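Long-range contacts in beta-hexosaminidase (Neisseria gonorrhoeae, PDB 6JTJ), which probably cleaves the terminal beta-1,4-linked N-acetylglucosamine from peptide-linked peptidoglycan fragments during cell-wall recycling: residues P46-D50 with D320-N326; K206-F212 with M252-A258; K61-P67 with E91-R96; F272-K278 with I313-C319. One frame throughout, in Å; residues are numbered along the deposited sequence.

Contact 1 of 4, residues P46-D50 with D320-N326; sequences PVMAD and DIVLVCN
V47 and M48 pair in parallel with V322 and L323, and this pairing illustrates how a TIM barrel is closed: the first strand, 47-49, lies alongside the last, 321-323, although some 270 residues separate them. Their short axes come within 4.7 Å at an angle of 27°. Backbone bonds come first. P46 O accepts V322 N, M48 N gives its hydrogen to V322 O at 2.8 Å, and M48 O receives V324 N at 3.1 Å, so M48 uses both its amide and its carbonyl on the partner strand. Further strands extend the sheet beyond both edges, through G70, G71 and I73 on one side and I291 and S293 on the other.

Apolar packing differs on the two faces. V47 and V322 share the face toward helix 307-317, their CG2 methyls 3.9 Å apart. M48 and L323 share the opposite face, side by side and pointing the same way, with M48 CB 4.0 Å from L323 CD1; L323 also reaches close to the bound N-acetylglucosamine.

Past the strand pairing, a carboxylate takes over the connection. With CG set between its backbone N and carbonyl carbon (chi1 67°), D50 brings OD2 to N326 N at 2.6 Å, a nearly straight bond received on the syn side and 18° out of the carboxylate plane. R77 probably fixes this arrangement, since it forms a salt bridge with D50 OD2 and a hydrogen bond with N326 OD1. The other oxygen, D50 OD1, lies 2.7 Å from a water that is itself 2.8 Å from V324 O.

Contact 2 of 4, residues K206-F212 with M252-A258; sequences KSCGKHF and MAAVMPA. With NAG (2-acetamido-2-deoxy-beta-D-glucopyranose), chain I.
K210 NZ is gripped from several sides: it donates to O4 of the bound N-acetylglucosamine at 3.0 Å and to its O3 at 3.2 Å, forms a salt bridge with E107 and reaches the carbonyl of F163. The lysine rises from a parallel strand pair of the TIM barrel, 208-210 beside 254-257, and lies alongside M256, the two pointing the same way. After a cis peptide bond comes H211, predicted like K210 to bind substrate. Its NE2 is hydrogen-bonded to the same sugar O3 at 2.9 Å, while D168 holds ND1 on the other side of the imidazole. K210 CB sits over the centre of that ring, 3.4 Å above its plane, which probably helps fix the tilt of the imidazole.

The backbone pairing accommodates this corner. G209 N bonds to A254 O and G209 O to M256 N, but M256 O then accepts from F212 N rather than H211 N, so segment 206-212 holds one more residue than its partner here. On the face away from K210, G209 has no side chain, and M252 SD lies against its backbone, 3.4 Å from G209 N. F212, with CG anti to its N (chi1 178°), swings its ring toward L281 and F244, and its CB presses on V255 CG1. F212 O receives A258 N at 2.7 Å, from 39° above the carbonyl plane.

Contact 3 of 4, residues K61-P67 with E91-R96; sequences KQRLLDP and EIKALR
R96 NH1 grips two backbone carbonyls at once, L64 O at 2.7 Å and D66 O at 2.8 Å, where the chain leaves helix 58-64. Both oxygens lie close to the guanidinium plane, but the nitrogen approaches D66 O from well above that carbonyl's own plane. A bend in the arginine chain (chi3 -83°) turns the group toward them; the two carbonyls meet the guanidinium at its edge, both through NH1, which should limit its rotation.

L95, the residue before, supplies the apolar half. Its CD1 rests 3.6 Å from L64 CB and its CD2 is 4.1 Å from K61 CG, the lysine chain crossing the leucine at about a right angle. L65 starts away from the partner, but its end returns, CD2 lying 3.4 Å from L95 O.

Charged groups surround this contact. The D66 carboxylate forms a salt bridge with R335 and accepts from A68 N, which may help hold the carbonyl where the arginine meets it. E91 is engaged by R55, with K61 NZ nearby but beyond salt-bridge range.

The contact thus joins neighbouring outer helices of the barrel: L64 of helix 58-64 rests inward on I72 of strand 69-74, and I92 of helix 82-94 on I102 of strand 101-108.

Contact 4 of 4, residues F272-K278 with I313-C319; sequences FSEIWLK and ISFEAGC
F272 overlaps I313 obliquely, its ring atom CD1 3.8 Å from I313 CD1, while CE1 of the same ring comes 3.3 Å from S314 OG, a hydroxyl hydrogen-bonded to R310 O. The contact is a worked example of two helix ends meeting on the outside of a TIM barrel: S273 is the N-cap of helix 274-284, its OG accepting W276 N and also hydrogen-bonded to D266, and G318 closes helix 307-317 in a Schellman motif. A317 lies where the two ends meet. Its CB is pressed against the backbone of F272, 3.4 Å from F272 C, and its carbonyl oxygen is approached by E274 CA and L277 CB. L277, directed toward 313-319, extends CD1 to 4.0 Å from C319 SG. Inward, F272 also touches D294, the predicted nucleophile.

The polar contacts involve the solvent-exposed K278 and E274. K278 stretches out fully beyond CG and sends NZ to E316 O at 2.9 Å, meeting that carbonyl 28° off its plane. E274 OE2, one turn back along its own helix, gives the same ammonium a long salt bridge, which may help steer it. A water accepts from K278 NZ at 2.7 Å and passes the link on, donating to F315 O over an equal distance.

Overall arrangement
Contacts 1 and 2 belong to the wall of one barrel, both parallel strand pairs of the same sheet and almost wholly buried; their main-chain bonds differ in regularity, with contact 2 distorted where it meets the sugar. Contacts 3 and 4 lie farther out, about 28 Å apart between centres, and join helices rather than strands: leucines packed beside an arginine on carbonyls in one, capped helix ends with a lysine on a carbonyl in the other. Contact 1 adjoins both outer contacts along the chain. Helix 58-64 of contact 3 follows its first strand, and helix 307-317 of contact 4 precedes its last, with F315 packing on P46 and V322. Contact 4 also touches contact 2, through F212 and W276.

Contact 1 of 4, residues P46-D50 with D320-N326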
# COMPACT_ATOMS: atom_id res chain seq x y z
N PRO C 46 -15.20 -22.09 9.17
CA PRO C 46 -15.22 -20.85 8.38
C PRO C 46 -14.14 -19.82 8.74
O PRO C 46 -14.29 -18.66 8.40
CB PRO C 46 -16.60 -20.28 8.69
CG PRO C 46 -16.83 -20.68 10.11
CD PRO C 46 -16.20 -22.05 10.26
N VAL C 47 -13.09 -20.24 9.41
CA VAL C 47 -12.02 -19.31 9.79
C VAL C 47 -10.75 -19.75 9.11
O VAL C 47 -10.41 -20.92 9.15
CB VAL C 47 -11.81 -19.29 11.31
CG1 VAL C 47 -10.62 -18.42 11.69
CG2 VAL C 47 -13.06 -18.81 12.02
N MET C 48 -10.05 -18.81 8.50
CA MET C 48 -8.72 -19.06 7.96
C MET C 48 -7.73 -18.37 8.88
O MET C 48 -7.77 -17.17 9.07
CB MET C 48 -8.59 -18.55 6.54
CG MET C 48 -7.22 -18.77 5.92
SD MET C 48 -7.14 -18.45 4.13
CE MET C 48 -7.34 -20.09 3.46
N ALA C 49 -6.86 -19.16 9.49
CA ALA C 49 -5.93 -18.62 10.48
C ALA C 49 -4.54 -18.66 9.88
O ALA C 49 -4.41 -18.81 8.67
CB ALA C 49 -6.02 -19.43 11.76
N ASP C 50 -3.52 -18.50 10.70
CA ASP C 50 -2.15 -18.57 10.22
C ASP C 50 -1.24 -19.08 11.33
O ASP C 50 -1.71 -19.50 12.37
CB ASP C 50 -1.71 -17.21 9.68
CG ASP C 50 -1.59 -16.17 10.75
OD1 ASP C 50 -1.81 -16.48 11.95
OD2 ASP C 50 -1.30 -15.01 10.38
N ASP C 320 -18.09 -16.03 3.43
CA ASP C 320 -18.08 -17.45 3.79
C ASP C 320 -17.03 -17.72 4.83
O ASP C 320 -17.26 -18.53 5.75
CB ASP C 320 -17.75 -18.31 2.57
CG ASP C 320 -18.82 -18.28 1.52
OD1 ASP C 320 -19.94 -18.75 1.79
OD2 ASP C 320 -18.54 -17.79 0.40
N ILE C 321 -15.87 -17.09 4.69
CA ILE C 321 -14.70 -17.43 5.44
C ILE C 321 -14.00 -16.15 5.91
O ILE C 321 -13.78 -15.25 5.11
CB ILE C 321 -13.72 -18.23 4.58
CG1 ILE C 321 -14.29 -19.61 4.24
CG2 ILE C 321 -12.37 -18.39 5.28
CD1 ILE C 321 -13.67 -20.26 3.01
N VAL C 322 -13.67 -16.07 7.19
CA VAL C 322 -13.03 -14.89 7.74
C VAL C 322 -11.55 -15.15 7.93
O VAL C 322 -11.14 -16.21 8.37
CB VAL C 322 -13.67 -14.39 9.06
CG1 VAL C 322 -15.10 -13.93 8.83
CG2 VAL C 322 -13.63 -15.44 10.15
N LEU C 323 -10.76 -14.14 7.58
CA LEU C 323 -9.32 -14.20 7.72
C LEU C 323 -8.91 -13.49 9.00
O LEU C 323 -9.34 -12.38 9.24
CB LEU C 323 -8.64 -13.48 6.56
CG LEU C 323 -8.15 -14.35 5.42
CD1 LEU C 323 -9.34 -15.03 4.75
CD2 LEU C 323 -7.35 -13.53 4.41
N VAL C 324 -8.08 -14.16 9.80
CA VAL C 324 -7.57 -13.58 11.04
C VAL C 324 -6.08 -13.85 11.08
O VAL C 324 -5.67 -14.94 11.43
CB VAL C 324 -8.26 -14.19 12.27
CG1 VAL C 324 -7.87 -13.42 13.53
CG2 VAL C 324 -9.77 -14.17 12.11
N CYS C 325 -5.30 -12.86 10.68
CA CYS C 325 -3.88 -13.02 10.48
C CYS C 325 -3.04 -12.32 11.55
O CYS C 325 -3.40 -11.28 12.06
CB CYS C 325 -3.50 -12.46 9.11
SG CYS C 325 -4.49 -13.15 7.76
N ASN C 326 -1.89 -12.92 11.84
CA ASN C 326 -0.90 -12.37 12.77
C ASN C 326 -1.38 -12.22 14.21
O ASN C 326 -0.78 -11.49 14.97
CB ASN C 326 -0.37 -11.00 12.29
CG ASN C 326 -0.10 -10.97 10.80
OD1 ASN C 326 0.66 -11.79 10.29
ND2 ASN C 326 -0.73 -10.03 10.08
O HOH W 1 -3.76 -15.25 13.39

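Contact 2 of 4, residues K206-F212 with M252-A258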
# COMPACT_ATOMS: atom_id res chain seq x y z
N LYS C 206 -7.06 -23.22 -8.56
CA LYS C 206 -8.09 -22.27 -8.91
C LYS C 206 -7.60 -20.82 -8.72
O LYS C 206 -6.46 -20.60 -8.33
CB LYS C 206 -9.32 -22.50 -8.03
CG LYS C 206 -9.88 -23.92 -8.11
CD LYS C 206 -10.26 -24.28 -9.54
CE LYS C 206 -11.12 -25.52 -9.56
NZ LYS C 206 -10.46 -26.66 -8.85
N SER C 207 -8.48 -19.85 -9.00
CA SER C 207 -8.14 -18.43 -8.91
C SER C 207 -8.96 -17.69 -7.85
O SER C 207 -10.03 -18.15 -7.43
CB SER C 207 -8.39 -17.77 -10.24
OG SER C 207 -9.79 -17.75 -10.50
N CYS C 208 -8.42 -16.56 -7.40
CA CYS C 208 -9.10 -15.69 -6.44
C CYS C 208 -8.95 -14.25 -6.91
O CYS C 208 -7.84 -13.70 -6.86
CB CYS C 208 -8.49 -15.84 -5.04
SG CYS C 208 -9.21 -14.72 -3.83
N GLY C 209 -10.05 -13.68 -7.38
CA GLY C 209 -10.04 -12.33 -7.91
C GLY C 209 -10.01 -11.30 -6.80
O GLY C 209 -10.69 -11.45 -5.81
N LYS C 210 -9.20 -10.25 -6.98
CA LYS C 210 -9.06 -9.19 -5.98
C LYS C 210 -9.08 -7.84 -6.68
O LYS C 210 -8.54 -7.74 -7.79
CB LYS C 210 -7.70 -9.31 -5.28
CG LYS C 210 -7.33 -10.71 -4.88
CD LYS C 210 -6.22 -10.71 -3.82
CE LYS C 210 -4.86 -10.35 -4.36
NZ LYS C 210 -3.79 -10.98 -3.51
N HIS C 211 -9.64 -6.77 -6.09
CA HIS C 211 -10.34 -6.74 -4.81
C HIS C 211 -11.73 -6.23 -5.11
O HIS C 211 -11.91 -5.08 -5.46
CB HIS C 211 -9.62 -5.82 -3.82
CG HIS C 211 -8.19 -6.16 -3.64
ND1 HIS C 211 -7.21 -5.84 -4.56
CD2 HIS C 211 -7.55 -6.80 -2.62
CE1 HIS C 211 -6.04 -6.25 -4.12
NE2 HIS C 211 -6.22 -6.84 -2.96
N PHE C 212 -12.72 -7.12 -4.99
CA PHE C 212 -14.08 -6.85 -5.42
C PHE C 212 -14.67 -5.68 -4.64
O PHE C 212 -14.56 -5.67 -3.41
CB PHE C 212 -14.96 -8.08 -5.19
CG PHE C 212 -16.40 -7.87 -5.56
CD1 PHE C 212 -16.82 -8.06 -6.87
CD2 PHE C 212 -17.32 -7.48 -4.62
CE1 PHE C 212 -18.12 -7.86 -7.23
CE2 PHE C 212 -18.65 -7.29 -4.97
CZ PHE C 212 -19.06 -7.48 -6.27
N MET C 252 -13.98 -18.81 -11.57
CA MET C 252 -13.19 -18.26 -10.46
C MET C 252 -13.68 -18.82 -9.13
O MET C 252 -14.89 -18.84 -8.88
CB MET C 252 -13.30 -16.73 -10.48
CG MET C 252 -12.57 -16.02 -9.35
SD MET C 252 -12.56 -14.22 -9.59
CE MET C 252 -14.30 -13.84 -9.61
N ALA C 253 -12.76 -19.26 -8.28
CA ALA C 253 -13.12 -19.97 -7.04
C ALA C 253 -13.44 -19.08 -5.86
O ALA C 253 -14.18 -19.47 -4.96
CB ALA C 253 -12.01 -20.92 -6.64
N ALA C 254 -12.86 -17.88 -5.85
CA ALA C 254 -12.98 -17.01 -4.71
C ALA C 254 -12.76 -15.57 -5.09
O ALA C 254 -12.25 -15.25 -6.17
CB ALA C 254 -11.94 -17.41 -3.68
N VAL C 255 -13.12 -14.72 -4.16
CA VAL C 255 -12.97 -13.28 -4.28
C VAL C 255 -12.49 -12.74 -2.93
O VAL C 255 -12.88 -13.27 -1.88
CB VAL C 255 -14.32 -12.71 -4.71
CG1 VAL C 255 -14.58 -11.34 -4.14
CG2 VAL C 255 -14.43 -12.70 -6.24
N MET C 256 -11.62 -11.73 -2.97
CA MET C 256 -11.27 -10.94 -1.81
C MET C 256 -11.89 -9.56 -2.04
O MET C 256 -11.74 -8.99 -3.11
CB MET C 256 -9.76 -10.67 -1.64
CG MET C 256 -8.82 -11.88 -1.23
SD MET C 256 -8.77 -12.35 0.50
CE MET C 256 -9.16 -10.78 1.29
N PRO C 257 -12.56 -9.01 -1.02
CA PRO C 257 -13.20 -7.72 -1.20
C PRO C 257 -12.25 -6.58 -0.97
O PRO C 257 -11.26 -6.72 -0.26
CB PRO C 257 -14.28 -7.74 -0.12
CG PRO C 257 -13.63 -8.46 1.00
CD PRO C 257 -12.74 -9.51 0.35
N ALA C 258 -12.56 -5.44 -1.58
CA ALA C 258 -11.81 -4.21 -1.33
C ALA C 258 -12.24 -3.62 0.01
O ALA C 258 -13.43 -3.59 0.34
CB ALA C 258 -12.06 -3.21 -2.44
C1 NAG I . -4.92 -7.63 1.83
C2 NAG I . -4.36 -7.40 0.42
C3 NAG I . -4.71 -8.57 -0.48
C4 NAG I . -4.31 -9.89 0.17
C5 NAG I . -5.00 -10.08 1.51
C6 NAG I . -4.47 -11.31 2.24
C7 NAG I . -4.21 -5.27 -0.87
C8 NAG I . -2.76 -5.49 -0.96
N2 NAG I . -4.88 -6.21 -0.19
O1 NAG I . -4.21 -6.85 2.78
O3 NAG I . -4.07 -8.38 -1.72
O4 NAG I . -4.60 -10.98 -0.67
O5 NAG I . -4.73 -8.95 2.32
O6 NAG I . -3.09 -11.21 2.57
O7 NAG I . -4.72 -4.25 -1.37

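Contact 3 of 4, residues K61-P67 with E91-R96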
# COMPACT_ATOMS: atom_id res chain seq x y z
N LYS C 61 -0.92 -26.71 16.81
CA LYS C 61 -1.59 -27.97 16.47
C LYS C 61 -2.97 -28.05 17.11
O LYS C 61 -3.95 -28.40 16.45
CB LYS C 61 -0.76 -29.17 16.89
CG LYS C 61 0.49 -29.36 16.05
CD LYS C 61 1.31 -30.55 16.50
CE LYS C 61 2.58 -30.66 15.67
NZ LYS C 61 3.45 -31.78 16.10
N GLN C 62 -3.04 -27.70 18.39
CA GLN C 62 -4.31 -27.74 19.09
C GLN C 62 -5.26 -26.71 18.51
O GLN C 62 -6.43 -27.00 18.30
CB GLN C 62 -4.12 -27.52 20.59
CG GLN C 62 -3.55 -28.74 21.29
CD GLN C 62 -2.89 -28.42 22.61
OE1 GLN C 62 -1.65 -28.48 22.77
NE2 GLN C 62 -3.72 -28.06 23.57
N ARG C 63 -4.75 -25.51 18.25
CA ARG C 63 -5.57 -24.47 17.63
C ARG C 63 -6.15 -24.93 16.29
O ARG C 63 -7.33 -24.75 16.05
CB ARG C 63 -4.77 -23.18 17.46
CG ARG C 63 -5.57 -22.05 16.85
CD ARG C 63 -5.04 -20.69 17.27
NE ARG C 63 -3.59 -20.69 17.26
CZ ARG C 63 -2.81 -20.48 18.31
NH1 ARG C 63 -3.29 -20.19 19.51
NH2 ARG C 63 -1.51 -20.53 18.13
N LEU C 64 -5.33 -25.55 15.45
CA LEU C 64 -5.78 -25.91 14.10
C LEU C 64 -6.75 -27.09 14.09
O LEU C 64 -7.33 -27.40 13.05
CB LEU C 64 -4.59 -26.20 13.17
CG LEU C 64 -3.51 -25.13 12.94
CD1 LEU C 64 -2.87 -25.29 11.57
CD2 LEU C 64 -3.97 -23.69 13.15
N LEU C 65 -6.90 -27.75 15.24
CA LEU C 65 -7.86 -28.83 15.37
C LEU C 65 -9.24 -28.31 15.66
O LEU C 65 -10.22 -29.05 15.56
CB LEU C 65 -7.42 -29.84 16.44
CG LEU C 65 -6.30 -30.77 15.97
CD1 LEU C 65 -5.62 -31.46 17.15
CD2 LEU C 65 -6.84 -31.80 14.99
N ASP C 66 -9.33 -27.04 16.04
CA ASP C 66 -10.61 -26.46 16.41
C ASP C 66 -11.56 -26.49 15.21
O ASP C 66 -11.17 -26.15 14.10
CB ASP C 66 -10.40 -25.03 16.90
CG ASP C 66 -11.60 -24.46 17.62
OD1 ASP C 66 -12.69 -24.36 17.01
OD2 ASP C 66 -11.46 -24.08 18.79
N PRO C 67 -12.82 -26.94 15.42
CA PRO C 67 -13.76 -27.01 14.30
C PRO C 67 -14.08 -25.66 13.62
O PRO C 67 -14.61 -25.66 12.51
CB PRO C 67 -15.04 -27.61 14.93
CG PRO C 67 -14.87 -27.47 16.40
CD PRO C 67 -13.40 -27.48 16.67
N GLU C 91 2.58 -31.47 7.73
CA GLU C 91 2.12 -31.57 9.11
C GLU C 91 0.80 -30.81 9.34
O GLU C 91 0.01 -31.22 10.16
CB GLU C 91 3.21 -31.16 10.11
CG GLU C 91 3.54 -29.68 10.19
CD GLU C 91 4.64 -29.37 11.18
OE1 GLU C 91 4.86 -30.20 12.07
OE2 GLU C 91 5.31 -28.31 11.08
N ILE C 92 0.57 -29.72 8.61
CA ILE C 92 -0.73 -29.05 8.66
C ILE C 92 -1.83 -29.97 8.13
O ILE C 92 -2.91 -30.05 8.72
CB ILE C 92 -0.72 -27.73 7.85
CG1 ILE C 92 0.09 -26.67 8.60
CG2 ILE C 92 -2.13 -27.22 7.60
CD1 ILE C 92 0.54 -25.51 7.74
N LYS C 93 -1.56 -30.62 7.01
CA LYS C 93 -2.55 -31.47 6.36
C LYS C 93 -2.85 -32.72 7.18
O LYS C 93 -3.97 -33.22 7.18
CB LYS C 93 -2.09 -31.85 4.95
CG LYS C 93 -1.94 -30.66 4.02
CD LYS C 93 -2.38 -30.96 2.59
CE LYS C 93 -2.60 -29.68 1.78
NZ LYS C 93 -3.93 -29.02 1.99
N ALA C 94 -1.83 -33.23 7.89
CA ALA C 94 -1.97 -34.45 8.68
C ALA C 94 -2.91 -34.32 9.87
O ALA C 94 -3.37 -35.32 10.40
CB ALA C 94 -0.60 -34.92 9.15
N LEU C 95 -3.20 -33.09 10.30
CA LEU C 95 -3.97 -32.89 11.52
C LEU C 95 -5.40 -33.38 11.44
O LEU C 95 -5.96 -33.80 12.45
CB LEU C 95 -3.99 -31.41 11.92
CG LEU C 95 -2.66 -30.81 12.37
CD1 LEU C 95 -2.84 -29.32 12.56
CD2 LEU C 95 -2.14 -31.46 13.65
N ARG C 96 -6.01 -33.31 10.26
CA ARG C 96 -7.44 -33.56 10.14
C ARG C 96 -7.84 -33.75 8.70
O ARG C 96 -7.05 -33.52 7.80
CB ARG C 96 -8.25 -32.42 10.76
CG ARG C 96 -7.88 -31.04 10.23
CD ARG C 96 -8.42 -29.89 11.08
NE ARG C 96 -9.80 -29.56 10.78
CZ ARG C 96 -10.49 -28.59 11.37
NH1 ARG C 96 -9.92 -27.84 12.32
NH2 ARG C 96 -11.76 -28.38 11.03

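Contact 4 of 4, residues F272-K278 with I313-C319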
# COMPACT_ATOMS: atom_id res chain seq x y z
N PHE C 272 -18.07 -5.68 4.20
CA PHE C 272 -19.07 -5.71 5.25
C PHE C 272 -20.41 -5.24 4.69
O PHE C 272 -21.27 -4.83 5.44
CB PHE C 272 -18.66 -4.77 6.39
CG PHE C 272 -17.39 -5.15 7.08
CD1 PHE C 272 -17.39 -6.07 8.11
CD2 PHE C 272 -16.20 -4.54 6.75
CE1 PHE C 272 -16.23 -6.39 8.80
CE2 PHE C 272 -15.01 -4.88 7.41
CZ PHE C 272 -15.03 -5.79 8.45
N SER C 273 -20.61 -5.35 3.39
CA SER C 273 -21.84 -4.84 2.76
C SER C 273 -22.69 -5.93 2.13
O SER C 273 -22.29 -6.55 1.15
CB SER C 273 -21.48 -3.84 1.67
OG SER C 273 -22.62 -3.50 0.90
N GLU C 274 -23.89 -6.14 2.68
CA GLU C 274 -24.88 -7.06 2.10
C GLU C 274 -25.20 -6.69 0.67
O GLU C 274 -25.41 -7.56 -0.17
CB GLU C 274 -26.19 -7.02 2.87
CG GLU C 274 -26.15 -7.67 4.24
CD GLU C 274 -27.53 -7.78 4.87
OE1 GLU C 274 -28.29 -6.79 4.83
OE2 GLU C 274 -27.86 -8.86 5.40
N ILE C 275 -25.28 -5.40 0.41
CA ILE C 275 -25.58 -4.92 -0.93
C ILE C 275 -24.50 -5.41 -1.91
O ILE C 275 -24.82 -6.06 -2.91
CB ILE C 275 -25.74 -3.38 -0.94
CG1 ILE C 275 -27.00 -2.98 -0.15
CG2 ILE C 275 -25.84 -2.86 -2.37
CD1 ILE C 275 -27.06 -1.52 0.26
N TRP C 276 -23.24 -5.15 -1.59
CA TRP C 276 -22.16 -5.58 -2.48
C TRP C 276 -22.09 -7.10 -2.60
O TRP C 276 -21.97 -7.63 -3.70
CB TRP C 276 -20.79 -5.01 -2.03
CG TRP C 276 -20.58 -3.62 -2.46
CD1 TRP C 276 -20.45 -2.52 -1.67
CD2 TRP C 276 -20.47 -3.16 -3.81
NE1 TRP C 276 -20.27 -1.40 -2.44
CE2 TRP C 276 -20.30 -1.77 -3.76
CE3 TRP C 276 -20.52 -3.80 -5.05
CZ2 TRP C 276 -20.15 -0.99 -4.91
CZ3 TRP C 276 -20.40 -3.03 -6.20
CH2 TRP C 276 -20.19 -1.63 -6.12
N LEU C 277 -22.15 -7.79 -1.47
CA LEU C 277 -21.86 -9.21 -1.45
C LEU C 277 -23.06 -10.10 -1.79
O LEU C 277 -22.90 -11.10 -2.49
CB LEU C 277 -21.25 -9.60 -0.10
CG LEU C 277 -20.02 -8.81 0.33
CD1 LEU C 277 -19.51 -9.31 1.67
CD2 LEU C 277 -18.91 -8.89 -0.72
N LYS C 278 -24.25 -9.76 -1.31
CA LYS C 278 -25.41 -10.61 -1.56
C LYS C 278 -26.16 -10.15 -2.78
O LYS C 278 -26.41 -10.92 -3.70
CB LYS C 278 -26.33 -10.65 -0.34
CG LYS C 278 -25.70 -11.36 0.83
CD LYS C 278 -26.65 -11.50 2.00
CE LYS C 278 -25.98 -12.29 3.10
NZ LYS C 278 -26.72 -12.17 4.38
N ILE C 313 -20.37 -9.66 11.92
CA ILE C 313 -20.86 -8.72 10.90
C ILE C 313 -20.35 -9.10 9.51
O ILE C 313 -21.04 -8.89 8.52
CB ILE C 313 -20.61 -7.22 11.23
CG1 ILE C 313 -19.13 -6.93 11.45
CG2 ILE C 313 -21.42 -6.79 12.45
CD1 ILE C 313 -18.84 -5.44 11.56
N SER C 314 -19.16 -9.70 9.45
CA SER C 314 -18.65 -10.23 8.19
C SER C 314 -19.51 -11.36 7.62
O SER C 314 -19.89 -11.31 6.46
CB SER C 314 -17.22 -10.73 8.34
OG SER C 314 -16.35 -9.68 8.67
N PHE C 315 -19.79 -12.37 8.44
CA PHE C 315 -20.67 -13.46 8.02
C PHE C 315 -22.04 -12.97 7.63
O PHE C 315 -22.58 -13.37 6.60
CB PHE C 315 -20.84 -14.50 9.11
CG PHE C 315 -19.61 -15.28 9.40
CD1 PHE C 315 -18.95 -15.97 8.40
CD2 PHE C 315 -19.11 -15.34 10.69
CE1 PHE C 315 -17.80 -16.68 8.66
CE2 PHE C 315 -17.96 -16.06 10.96
CZ PHE C 315 -17.31 -16.74 9.95
N GLU C 316 -22.60 -12.09 8.45
CA GLU C 316 -23.91 -11.52 8.19
C GLU C 316 -23.94 -10.75 6.87
O GLU C 316 -24.95 -10.78 6.16
CB GLU C 316 -24.31 -10.61 9.37
CG GLU C 316 -25.49 -9.68 9.15
CD GLU C 316 -25.77 -8.81 10.39
OE1 GLU C 316 -25.13 -7.74 10.55
OE2 GLU C 316 -26.67 -9.17 11.17
N ALA C 317 -22.84 -10.07 6.53
CA ALA C 317 -22.74 -9.36 5.25
C ALA C 317 -22.67 -10.28 4.01
O ALA C 317 -23.00 -9.85 2.91
CB ALA C 317 -21.54 -8.42 5.25
N GLY C 318 -22.21 -11.52 4.19
CA GLY C 318 -22.16 -12.49 3.11
C GLY C 318 -20.83 -13.22 2.91
O GLY C 318 -20.73 -14.05 2.01
N CYS C 319 -19.83 -12.94 3.74
CA CYS C 319 -18.57 -13.66 3.67
C CYS C 319 -18.75 -15.10 4.13
O CYS C 319 -19.47 -15.36 5.08
CB CYS C 319 -17.52 -13.02 4.56
SG CYS C 319 -17.13 -11.31 4.16
O HOH W 2 -25.12 -13.86 5.71